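Local coordinates for KaiC-like domain-containing protein (PDB 2EKD) that is of unknown function but belongs to the P-loop NTPase clan and probably shares the RecA-type fold of KaiC-like domains, at residues Lys123-Gly128 against Glu161-Pro166; Gly24-Glu29 against Leu179-Ser184; Glu101-Val106 against Val144-Arg149; Leu31-Val36 against Ala62-Ala67. All coordinates share one frame; numbering follows the deposited sequence.

Interaction 1: Lys123-Gly128 against Glu161-Pro166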
# COMPACT_ATOMS: atom_id res chain seq x y z
N LYS F 123 -15.26 3.65 -16.74
CA LYS F 123 -14.93 5.07 -16.80
C LYS F 123 -15.72 5.85 -15.74
O LYS F 123 -15.16 6.72 -15.07
CB LYS F 123 -15.23 5.64 -18.19
CG LYS F 123 -14.28 5.13 -19.27
CD LYS F 123 -14.69 5.63 -20.65
CE LYS F 123 -13.77 5.05 -21.73
NZ LYS F 123 -14.08 5.59 -23.09
N LEU F 124 -17.00 5.54 -15.60
CA LEU F 124 -17.85 6.22 -14.61
C LEU F 124 -17.31 5.98 -13.22
O LEU F 124 -17.38 6.85 -12.34
CB LEU F 124 -19.28 5.69 -14.67
CG LEU F 124 -20.10 5.98 -15.92
CD1 LEU F 124 -21.51 5.37 -15.75
CD2 LEU F 124 -20.17 7.49 -16.13
N ILE F 125 -16.79 4.78 -13.01
CA ILE F 125 -16.25 4.38 -11.73
C ILE F 125 -14.90 5.04 -11.47
O ILE F 125 -14.64 5.51 -10.36
CB ILE F 125 -16.11 2.85 -11.66
CG1 ILE F 125 -17.50 2.23 -11.64
CG2 ILE F 125 -15.28 2.45 -10.45
CD1 ILE F 125 -17.51 0.72 -11.76
N LEU F 126 -14.04 5.07 -12.48
CA LEU F 126 -12.72 5.68 -12.34
C LEU F 126 -12.85 7.16 -11.99
O LEU F 126 -12.03 7.70 -11.24
CB LEU F 126 -11.91 5.53 -13.63
CG LEU F 126 -10.53 6.18 -13.67
CD1 LEU F 126 -9.66 5.60 -12.56
CD2 LEU F 126 -9.87 5.94 -15.03
N LEU F 127 -13.88 7.81 -12.52
CA LEU F 127 -14.11 9.23 -12.29
C LEU F 127 -14.75 9.60 -10.95
O LEU F 127 -14.60 10.74 -10.50
CB LEU F 127 -14.99 9.80 -13.41
CG LEU F 127 -14.34 9.95 -14.79
CD1 LEU F 127 -15.42 9.98 -15.86
CD2 LEU F 127 -13.49 11.21 -14.82
N GLY F 128 -15.45 8.67 -10.33
CA GLY F 128 -16.11 8.99 -9.07
C GLY F 128 -15.49 8.46 -7.79
O GLY F 128 -14.61 7.59 -7.81
N GLU F 161 -10.62 -2.52 -10.46
CA GLU F 161 -9.89 -3.17 -9.37
C GLU F 161 -8.86 -2.24 -8.71
O GLU F 161 -8.82 -2.11 -7.49
CB GLU F 161 -9.21 -4.43 -9.92
CG GLU F 161 -8.13 -5.05 -9.04
CD GLU F 161 -8.68 -5.66 -7.76
OE1 GLU F 161 -9.73 -6.33 -7.82
OE2 GLU F 161 -8.04 -5.47 -6.70
N LYS F 162 -8.05 -1.58 -9.53
CA LYS F 162 -7.02 -0.68 -9.01
C LYS F 162 -7.55 0.66 -8.49
O LYS F 162 -6.90 1.30 -7.66
CB LYS F 162 -5.95 -0.47 -10.08
CG LYS F 162 -5.34 -1.79 -10.56
CD LYS F 162 -4.34 -1.59 -11.68
CE LYS F 162 -3.80 -2.93 -12.20
NZ LYS F 162 -3.25 -3.78 -11.10
N HIS F 163 -8.71 1.08 -8.97
CA HIS F 163 -9.31 2.33 -8.50
C HIS F 163 -10.00 2.08 -7.17
O HIS F 163 -9.83 2.83 -6.21
CB HIS F 163 -10.33 2.85 -9.51
CG HIS F 163 -11.08 4.06 -9.04
ND1 HIS F 163 -10.48 5.30 -8.88
CD2 HIS F 163 -12.38 4.23 -8.70
CE1 HIS F 163 -11.38 6.17 -8.47
NE2 HIS F 163 -12.54 5.55 -8.36
N SER F 164 -10.80 1.01 -7.11
CA SER F 164 -11.51 0.63 -5.89
C SER F 164 -11.87 -0.85 -5.90
O SER F 164 -12.90 -1.25 -6.44
CB SER F 164 -12.78 1.46 -5.72
OG SER F 164 -13.44 1.06 -4.53
N SER F 165 -11.02 -1.65 -5.29
CA SER F 165 -11.23 -3.09 -5.21
C SER F 165 -12.61 -3.46 -4.64
O SER F 165 -13.24 -4.40 -5.12
CB SER F 165 -10.11 -3.72 -4.38
OG SER F 165 -9.90 -5.07 -4.77
N PRO F 166 -13.08 -2.74 -3.61
CA PRO F 166 -14.39 -3.06 -3.04
C PRO F 166 -15.50 -2.95 -4.09
O PRO F 166 -16.39 -3.80 -4.17
CB PRO F 166 -14.56 -2.02 -1.93
CG PRO F 166 -13.16 -1.85 -1.44
CD PRO F 166 -12.37 -1.77 -2.75

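Interaction 2: Gly24-Glu29 against Leu179-Ser184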
# COMPACT_ATOMS: atom_id res chain seq x y z
N GLY F 24 -6.57 -4.33 -21.18
CA GLY F 24 -6.10 -3.63 -22.36
C GLY F 24 -5.53 -4.54 -23.45
O GLY F 24 -5.57 -4.18 -24.63
N THR F 25 -4.99 -5.70 -23.07
CA THR F 25 -4.43 -6.62 -24.06
C THR F 25 -5.43 -7.70 -24.51
O THR F 25 -5.07 -8.57 -25.30
CB THR F 25 -3.17 -7.34 -23.52
OG1 THR F 25 -3.51 -8.10 -22.36
CG2 THR F 25 -2.08 -6.34 -23.18
N SER F 26 -6.67 -7.62 -24.04
CA SER F 26 -7.69 -8.61 -24.39
C SER F 26 -8.26 -8.44 -25.80
O SER F 26 -8.69 -9.42 -26.42
CB SER F 26 -8.87 -8.55 -23.40
OG SER F 26 -8.50 -8.95 -22.09
N ARG F 27 -8.26 -7.21 -26.30
CA ARG F 27 -8.85 -6.93 -27.61
C ARG F 27 -10.33 -7.31 -27.51
O ARG F 27 -10.87 -8.00 -28.37
CB ARG F 27 -8.18 -7.75 -28.72
CG ARG F 27 -6.78 -7.28 -29.08
CD ARG F 27 -6.37 -7.83 -30.44
NE ARG F 27 -6.33 -9.29 -30.44
CZ ARG F 27 -6.10 -10.03 -31.53
NH1 ARG F 27 -5.90 -9.43 -32.71
NH2 ARG F 27 -6.08 -11.35 -31.45
N ALA F 28 -10.97 -6.86 -26.43
CA ALA F 28 -12.38 -7.13 -26.17
C ALA F 28 -13.30 -6.72 -27.31
O ALA F 28 -14.42 -7.22 -27.42
CB ALA F 28 -12.80 -6.44 -24.87
N GLU F 29 -12.85 -5.80 -28.16
CA GLU F 29 -13.67 -5.37 -29.28
C GLU F 29 -14.05 -6.56 -30.18
O GLU F 29 -15.13 -6.56 -30.78
CB GLU F 29 -12.93 -4.31 -30.10
CG GLU F 29 -11.60 -4.78 -30.66
CD GLU F 29 -10.41 -4.32 -29.83
OE1 GLU F 29 -10.56 -4.09 -28.61
OE2 GLU F 29 -9.30 -4.18 -30.40
N LEU F 179 -18.06 -13.27 -17.00
CA LEU F 179 -17.17 -13.84 -17.99
C LEU F 179 -15.85 -13.10 -17.91
O LEU F 179 -15.82 -11.88 -17.72
CB LEU F 179 -17.74 -13.67 -19.41
CG LEU F 179 -19.05 -14.39 -19.74
CD1 LEU F 179 -19.39 -14.15 -21.21
CD2 LEU F 179 -18.92 -15.88 -19.45
N GLU F 180 -14.75 -13.84 -18.03
CA GLU F 180 -13.45 -13.19 -17.99
C GLU F 180 -12.67 -13.60 -19.24
O GLU F 180 -12.43 -14.79 -19.47
CB GLU F 180 -12.67 -13.57 -16.73
CG GLU F 180 -11.69 -12.48 -16.33
CD GLU F 180 -10.78 -12.85 -15.17
OE1 GLU F 180 -11.27 -13.46 -14.19
OE2 GLU F 180 -9.57 -12.52 -15.24
N ILE F 181 -12.30 -12.61 -20.04
CA ILE F 181 -11.55 -12.88 -21.25
C ILE F 181 -10.07 -13.09 -20.96
O ILE F 181 -9.44 -12.26 -20.31
CB ILE F 181 -11.67 -11.72 -22.26
CG1 ILE F 181 -13.14 -11.50 -22.64
CG2 ILE F 181 -10.84 -12.04 -23.50
CD1 ILE F 181 -13.35 -10.37 -23.64
N THR F 182 -9.53 -14.21 -21.44
CA THR F 182 -8.11 -14.52 -21.26
C THR F 182 -7.59 -14.99 -22.61
O THR F 182 -8.36 -15.17 -23.54
CB THR F 182 -7.86 -15.65 -20.23
OG1 THR F 182 -8.37 -16.89 -20.74
CG2 THR F 182 -8.54 -15.32 -18.91
N ASP F 183 -6.28 -15.19 -22.71
CA ASP F 183 -5.66 -15.64 -23.95
C ASP F 183 -6.09 -17.03 -24.41
O ASP F 183 -6.16 -17.29 -25.60
CB ASP F 183 -4.13 -15.61 -23.84
CG ASP F 183 -3.58 -14.20 -23.86
OD1 ASP F 183 -3.98 -13.42 -24.75
OD2 ASP F 183 -2.73 -13.88 -22.99
N SER F 184 -6.38 -17.91 -23.47
CA SER F 184 -6.79 -19.27 -23.82
C SER F 184 -8.30 -19.38 -24.01
O SER F 184 -8.81 -20.45 -24.36
CB SER F 184 -6.31 -20.26 -22.76
OG SER F 184 -6.83 -19.93 -21.49

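Interaction 3: Glu101-Val106 against Val144-Arg149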
# COMPACT_ATOMS: atom_id res chain seq x y z
N GLU F 101 -35.39 8.46 -16.78
CA GLU F 101 -35.21 8.89 -18.17
C GLU F 101 -34.90 7.72 -19.09
O GLU F 101 -35.30 7.71 -20.25
CB GLU F 101 -34.09 9.92 -18.25
CG GLU F 101 -34.31 11.16 -17.41
CD GLU F 101 -33.19 12.17 -17.55
OE1 GLU F 101 -32.96 12.65 -18.68
OE2 GLU F 101 -32.54 12.48 -16.53
N TYR F 102 -34.17 6.74 -18.56
CA TYR F 102 -33.79 5.56 -19.33
C TYR F 102 -35.04 4.83 -19.83
O TYR F 102 -35.16 4.53 -21.02
CB TYR F 102 -32.95 4.62 -18.46
CG TYR F 102 -32.34 3.45 -19.20
CD1 TYR F 102 -31.44 3.65 -20.25
CD2 TYR F 102 -32.65 2.13 -18.85
CE1 TYR F 102 -30.87 2.58 -20.93
CE2 TYR F 102 -32.08 1.05 -19.53
CZ TYR F 102 -31.19 1.28 -20.57
OH TYR F 102 -30.64 0.22 -21.24
N MSE F 103 -35.97 4.56 -18.92
CA MSE F 103 -37.21 3.87 -19.27
C MSE F 103 -37.98 4.60 -20.37
O MSE F 103 -38.64 3.98 -21.19
CB MSE F 103 -38.10 3.74 -18.03
CG MSE F 103 -37.52 2.85 -16.94
SE MSE F 103 -37.23 1.17 -17.54
CE MSE F 103 -38.83 0.43 -17.24
N GLU F 104 -37.88 5.92 -20.37
CA GLU F 104 -38.56 6.73 -21.37
C GLU F 104 -37.95 6.52 -22.75
O GLU F 104 -38.66 6.59 -23.76
CB GLU F 104 -38.48 8.21 -20.98
CG GLU F 104 -39.21 9.15 -21.93
CD GLU F 104 -39.11 10.60 -21.51
OE1 GLU F 104 -39.56 10.93 -20.39
OE2 GLU F 104 -38.56 11.41 -22.29
N ILE F 105 -36.65 6.27 -22.79
CA ILE F 105 -35.94 6.06 -24.05
C ILE F 105 -36.18 4.66 -24.63
O ILE F 105 -36.27 4.51 -25.85
CB ILE F 105 -34.42 6.26 -23.89
CG1 ILE F 105 -34.12 7.74 -23.65
CG2 ILE F 105 -33.69 5.76 -25.13
CD1 ILE F 105 -32.64 8.03 -23.49
N VAL F 106 -36.27 3.66 -23.77
CA VAL F 106 -36.49 2.29 -24.24
C VAL F 106 -37.97 1.98 -24.45
O VAL F 106 -38.33 0.87 -24.85
CB VAL F 106 -35.90 1.25 -23.26
CG1 VAL F 106 -34.39 1.41 -23.17
CG2 VAL F 106 -36.54 1.39 -21.89
N VAL F 144 -31.24 -5.68 -13.17
CA VAL F 144 -31.05 -7.12 -13.15
C VAL F 144 -32.42 -7.77 -13.07
O VAL F 144 -33.19 -7.51 -12.15
CB VAL F 144 -30.20 -7.56 -11.93
CG1 VAL F 144 -30.16 -9.08 -11.84
CG2 VAL F 144 -28.79 -7.01 -12.06
N GLY F 145 -32.75 -8.61 -14.05
CA GLY F 145 -34.04 -9.26 -14.02
C GLY F 145 -35.08 -8.79 -15.03
O GLY F 145 -36.10 -9.46 -15.19
N ARG F 146 -34.87 -7.66 -15.71
CA ARG F 146 -35.87 -7.24 -16.69
C ARG F 146 -35.67 -8.09 -17.94
O ARG F 146 -34.63 -8.04 -18.61
CB ARG F 146 -35.80 -5.74 -17.00
CG ARG F 146 -34.55 -5.23 -17.66
CD ARG F 146 -34.65 -3.71 -17.91
NE ARG F 146 -35.47 -3.35 -19.07
CZ ARG F 146 -36.70 -2.82 -19.00
NH1 ARG F 146 -37.26 -2.58 -17.82
NH2 ARG F 146 -37.35 -2.52 -20.11
N GLU F 147 -36.69 -8.89 -18.22
CA GLU F 147 -36.70 -9.82 -19.33
C GLU F 147 -36.68 -9.25 -20.73
O GLU F 147 -36.57 -10.00 -21.70
CB GLU F 147 -37.88 -10.77 -19.16
CG GLU F 147 -37.83 -11.52 -17.83
CD GLU F 147 -39.00 -12.45 -17.62
OE1 GLU F 147 -40.15 -11.96 -17.53
OE2 GLU F 147 -38.78 -13.67 -17.54
N GLU F 148 -36.77 -7.93 -20.87
CA GLU F 148 -36.74 -7.36 -22.21
C GLU F 148 -35.35 -7.49 -22.83
O GLU F 148 -35.19 -7.28 -24.04
CB GLU F 148 -37.17 -5.89 -22.21
CG GLU F 148 -37.15 -5.23 -20.86
CD GLU F 148 -38.33 -5.64 -20.00
OE1 GLU F 148 -39.48 -5.45 -20.44
OE2 GLU F 148 -38.11 -6.15 -18.87
N ARG F 149 -34.34 -7.83 -22.03
CA ARG F 149 -33.00 -7.95 -22.57
C ARG F 149 -32.04 -8.81 -21.76
O ARG F 149 -32.36 -9.30 -20.68
CB ARG F 149 -32.37 -6.56 -22.72
CG ARG F 149 -31.58 -6.07 -21.49
CD ARG F 149 -32.47 -5.84 -20.26
NE ARG F 149 -31.67 -5.52 -19.09
CZ ARG F 149 -31.09 -6.41 -18.30
NH1 ARG F 149 -31.23 -7.71 -18.54
NH2 ARG F 149 -30.31 -6.02 -17.30

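Interaction 4: Leu31-Val36 against Ala62-Ala67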
# COMPACT_ATOMS: atom_id res chain seq x y z
N LEU F 31 -14.84 -9.57 -29.28
CA LEU F 31 -15.99 -10.26 -28.70
C LEU F 31 -17.24 -9.43 -28.94
O LEU F 31 -18.33 -9.98 -29.13
CB LEU F 31 -15.80 -10.47 -27.20
CG LEU F 31 -16.97 -11.21 -26.53
CD1 LEU F 31 -17.11 -12.60 -27.16
CD2 LEU F 31 -16.73 -11.31 -25.03
N LEU F 32 -17.08 -8.11 -28.92
CA LEU F 32 -18.20 -7.22 -29.16
C LEU F 32 -18.66 -7.39 -30.60
O LEU F 32 -19.85 -7.50 -30.86
CB LEU F 32 -17.79 -5.76 -28.95
CG LEU F 32 -18.93 -4.83 -29.42
CD1 LEU F 32 -20.09 -4.95 -28.42
CD2 LEU F 32 -18.44 -3.40 -29.53
N TYR F 33 -17.71 -7.40 -31.53
CA TYR F 33 -18.04 -7.55 -32.93
C TYR F 33 -18.80 -8.86 -33.12
O TYR F 33 -19.79 -8.92 -33.84
CB TYR F 33 -16.77 -7.59 -33.79
CG TYR F 33 -17.07 -7.60 -35.27
CD1 TYR F 33 -17.46 -6.43 -35.93
CD2 TYR F 33 -17.01 -8.79 -36.01
CE1 TYR F 33 -17.78 -6.44 -37.28
CE2 TYR F 33 -17.34 -8.81 -37.37
CZ TYR F 33 -17.72 -7.63 -38.00
OH TYR F 33 -18.05 -7.63 -39.33
N TYR F 34 -18.31 -9.91 -32.47
CA TYR F 34 -18.92 -11.23 -32.54
C TYR F 34 -20.38 -11.19 -32.08
O TYR F 34 -21.26 -11.79 -32.71
CB TYR F 34 -18.11 -12.20 -31.69
CG TYR F 34 -18.75 -13.56 -31.48
CD1 TYR F 34 -18.49 -14.61 -32.37
CD2 TYR F 34 -19.58 -13.80 -30.39
CE1 TYR F 34 -19.05 -15.88 -32.17
CE2 TYR F 34 -20.14 -15.06 -30.17
CZ TYR F 34 -19.87 -16.09 -31.06
OH TYR F 34 -20.40 -17.34 -30.84
N ILE F 35 -20.64 -10.46 -31.00
CA ILE F 35 -21.99 -10.35 -30.47
C ILE F 35 -22.92 -9.54 -31.39
O ILE F 35 -24.10 -9.89 -31.54
CB ILE F 35 -21.97 -9.72 -29.05
CG1 ILE F 35 -21.40 -10.73 -28.05
CG2 ILE F 35 -23.38 -9.29 -28.64
CD1 ILE F 35 -21.31 -10.20 -26.61
N VAL F 36 -22.41 -8.47 -31.99
CA VAL F 36 -23.24 -7.63 -32.86
C VAL F 36 -23.46 -8.25 -34.26
O VAL F 36 -24.58 -8.39 -34.73
CB VAL F 36 -22.58 -6.25 -33.04
CG1 VAL F 36 -23.36 -5.43 -34.06
CG2 VAL F 36 -22.59 -5.49 -31.72
N ALA F 62 -8.49 -2.56 -37.79
CA ALA F 62 -8.14 -3.98 -37.83
C ALA F 62 -8.59 -4.64 -39.14
O ALA F 62 -8.21 -5.77 -39.43
CB ALA F 62 -8.77 -4.72 -36.63
N GLY F 63 -9.41 -3.92 -39.91
CA GLY F 63 -9.89 -4.45 -41.18
C GLY F 63 -11.27 -5.07 -41.17
O GLY F 63 -11.72 -5.63 -42.18
N PHE F 64 -11.97 -5.00 -40.04
CA PHE F 64 -13.30 -5.57 -39.98
C PHE F 64 -14.32 -4.72 -40.74
O PHE F 64 -14.12 -3.53 -40.95
CB PHE F 64 -13.77 -5.70 -38.52
CG PHE F 64 -13.06 -6.77 -37.74
CD1 PHE F 64 -11.72 -6.62 -37.38
CD2 PHE F 64 -13.73 -7.93 -37.37
CE1 PHE F 64 -11.06 -7.61 -36.65
CE2 PHE F 64 -13.08 -8.93 -36.64
CZ PHE F 64 -11.74 -8.77 -36.28
N ASP F 65 -15.39 -5.36 -41.18
CA ASP F 65 -16.46 -4.64 -41.85
C ASP F 65 -17.29 -4.12 -40.68
O ASP F 65 -17.93 -4.89 -39.97
CB ASP F 65 -17.29 -5.60 -42.71
CG ASP F 65 -18.61 -5.00 -43.14
OD1 ASP F 65 -18.60 -3.88 -43.70
OD2 ASP F 65 -19.65 -5.64 -42.93
N VAL F 66 -17.26 -2.81 -40.48
CA VAL F 66 -17.98 -2.20 -39.36
C VAL F 66 -19.37 -1.65 -39.67
O VAL F 66 -19.90 -0.85 -38.91
CB VAL F 66 -17.13 -1.07 -38.73
CG1 VAL F 66 -15.90 -1.67 -38.08
CG2 VAL F 66 -16.73 -0.06 -39.79
N ALA F 67 -19.97 -2.08 -40.78
CA ALA F 67 -21.31 -1.63 -41.11
C ALA F 67 -22.30 -2.17 -40.06
O ALA F 67 -23.22 -1.46 -39.63
CB ALA F 67 -21.70 -2.10 -42.50
O HOH W 1 -15.33 -8.17 -41.12

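Interaction 1: Lys123-Gly128 against Glu161-Pro166
H163 carries the contact, its imidazole laid flat against the last turn of helix 121-127, at L126 and I125. CB of H163 comes within 4.2 Å of CD1 of L126, and the next bond, with CG anti to the backbone N (chi1 174°), swings the ring across to the other helix. CA of L126 then stands almost on the ring normal, 3.9 Å from the centroid of the H163 ring, a CH-pi contact over one face. Along one side of the ring, ND1 of H163 meets CD1 of L126 at 3.8 Å; along the other, CD2 of H163 reaches CG2 of I125 at the same distance. The two helices each follow one of the neighbouring parallel strands 114-119 and 149-156, so the histidine joins the helices of successive alpha/beta units. CE1 of H163 has O of L126 over the ring face, 3.2 Å away. At the far end NE2 of H163 donates to O of G128 (3.0 Å), which lies in the ring plane and is approached nearly along the C=O axis (170°). O of I125 is as near to NE2 of H163, at 2.9 Å, but the angle is too poor for a bond; it accepts from N133 ND2, which also bonds weakly to O of G128, and from N of G128. On L126, L170 of a second subunit packs, so the contact borders a subunit interface.

Interaction 2: Gly24-Glu29 against Leu179-Ser184
OG of S26, whose side chain is directed at I181, is hydrogen-bonded to the backbone N of S23, within its own loop; O of I181, 3.9 Å from OG of S26, is too far to share it. OG lies anti to the carbonyl carbon and beside the backbone N (chi1 -66°). What S26 offers across the contact is mostly its methylene: CB of S26 rests 4.0 Å from CG2 of I181. The other branch of I181, extended through chi2, carries CD1 onward to CB of A28 at 4.2 Å, so one isoleucine spans two residues of the loop with its two methyl groups. I181 is held in place by backbone hydrogen bonding with E21, and Y22 touches both I181 and A28. Between S26 and A28 the chain turns through left-handed backbone angles at R27, whose guanidinium forms a salt bridge with D194 of a second subunit. Residues 24-29 link strand 17-22 to helix 29-37, and strand 177-182 is the next strand in the sheet. In P-loop NTPases the phosphate-binding loop occupies this link; here it lacks the glycine and lysine pattern of a Walker A motif, though the strand order is consistent with a RecA-like core.

Interaction 3: Glu101-Val106 against Val144-Arg149
The side chains of M103, modelled as selenomethionine, and R146 come from opposite directions, the methyl of M103 arriving obliquely at NH1 of R146. M103 leaves helix 99-105 with its chain folded at chi2 and chi3, which curls the selenium and the terminal methyl round toward the loop. R146 starts with CG between its backbone N and its carbonyl carbon (chi1 64°), runs straight through chi2 and bends at chi3, and this brings its guanidinium forward to the helix. CE of M103 comes to 3.4 Å from NH1 of R146 and SE of M103 lies 3.8 Å from that same nitrogen. V106, beside the last turn, adds a looser approach, with its CG2 4.4 Å from NH2 of R146, a nitrogen whose modelled position is doubtful. The other methyl of V106, CG1, sits over the rim of one face of the Y102 ring, 4.1 Å above its plane. Y102 in turn makes an edge-to-face pair with Y143 and packs on strand 73-77, as does V106, so the helix is fastened to the sheet by its inner residues. R146 opens a type I turn that ends at R149, where strand 149-156 begins and R149 NH2 bonds to T17 OG1. Within that turn E148 gives R146 a long, charge-only ion pair of doubtful geometry. No hydrogen bond or salt bridge joins the two segments. The contact is van der Waals in kind: a thioether, with selenium in place of sulfur here, and its methyl lie beside the cation, which imposes little direction and probably little hold.

Interaction 4: Leu31-Val36 against Ala62-Ala67
Y33 projects from helix 29-37, with CG anti to its backbone N (chi1 -174°), into a loop that supplies F64 for its ring and D65 for its hydroxyl. At the start of that loop A62 lays its CB at the edge of the F64 ring, while I192 of a second subunit packs on A62. G63 takes a positive phi of 98° and ends helix 51-61 in a Schellman motif, after which F64 directs its side chain toward Y33. The phenyl group of F64 presents its edge to the face of Y33: CD2 of F64 sits above the rim of the Y33 ring, 3.7 Å from CD2 of Y33. The pair is T-shaped, centroids of the Y33 and F64 rings 5.0 Å apart and planes at 67°. L59 of helix 51-61 also touches Y33, so the ring bridges two helices of the alpha/beta fold, the one after strand 17-22 and the one after strand 44-48. At D65 the contact turns polar. OH of Y33 donates to O of D65 at 2.8 Å, in the carbonyl plane and on a lone pair. A water accepts from N of D65 at 2.8 Å and donates weakly to OH of Y33, bridging the peptide and the phenol a second time. V66 follows as the N-cap residue of helix 67-70, and its side chain packs on Y56.

In the fold
From the N terminus, residues 24-29 begin interaction 2, whose partner strand 177-182 lies near the other end of the chain, so its loop encloses the other three contacts. Interaction 4 closes first, tying helix 29-37 to the turn after helix 51-61. Residues 101-106 then open interaction 3, and 123-128 open interaction 1 before 144-149 complete interaction 3; 161-166 complete interaction 1 afterwards, so these two cross. Interactions 2 and 4 touch, through CD1 of I181 and CD2 of L31 at 3.8 Å, whereas interactions 2 and 3 lie on opposite sides of the chain's centre. Interaction 2 involves a strand of the sheet itself; the others join helices and loops packed about it.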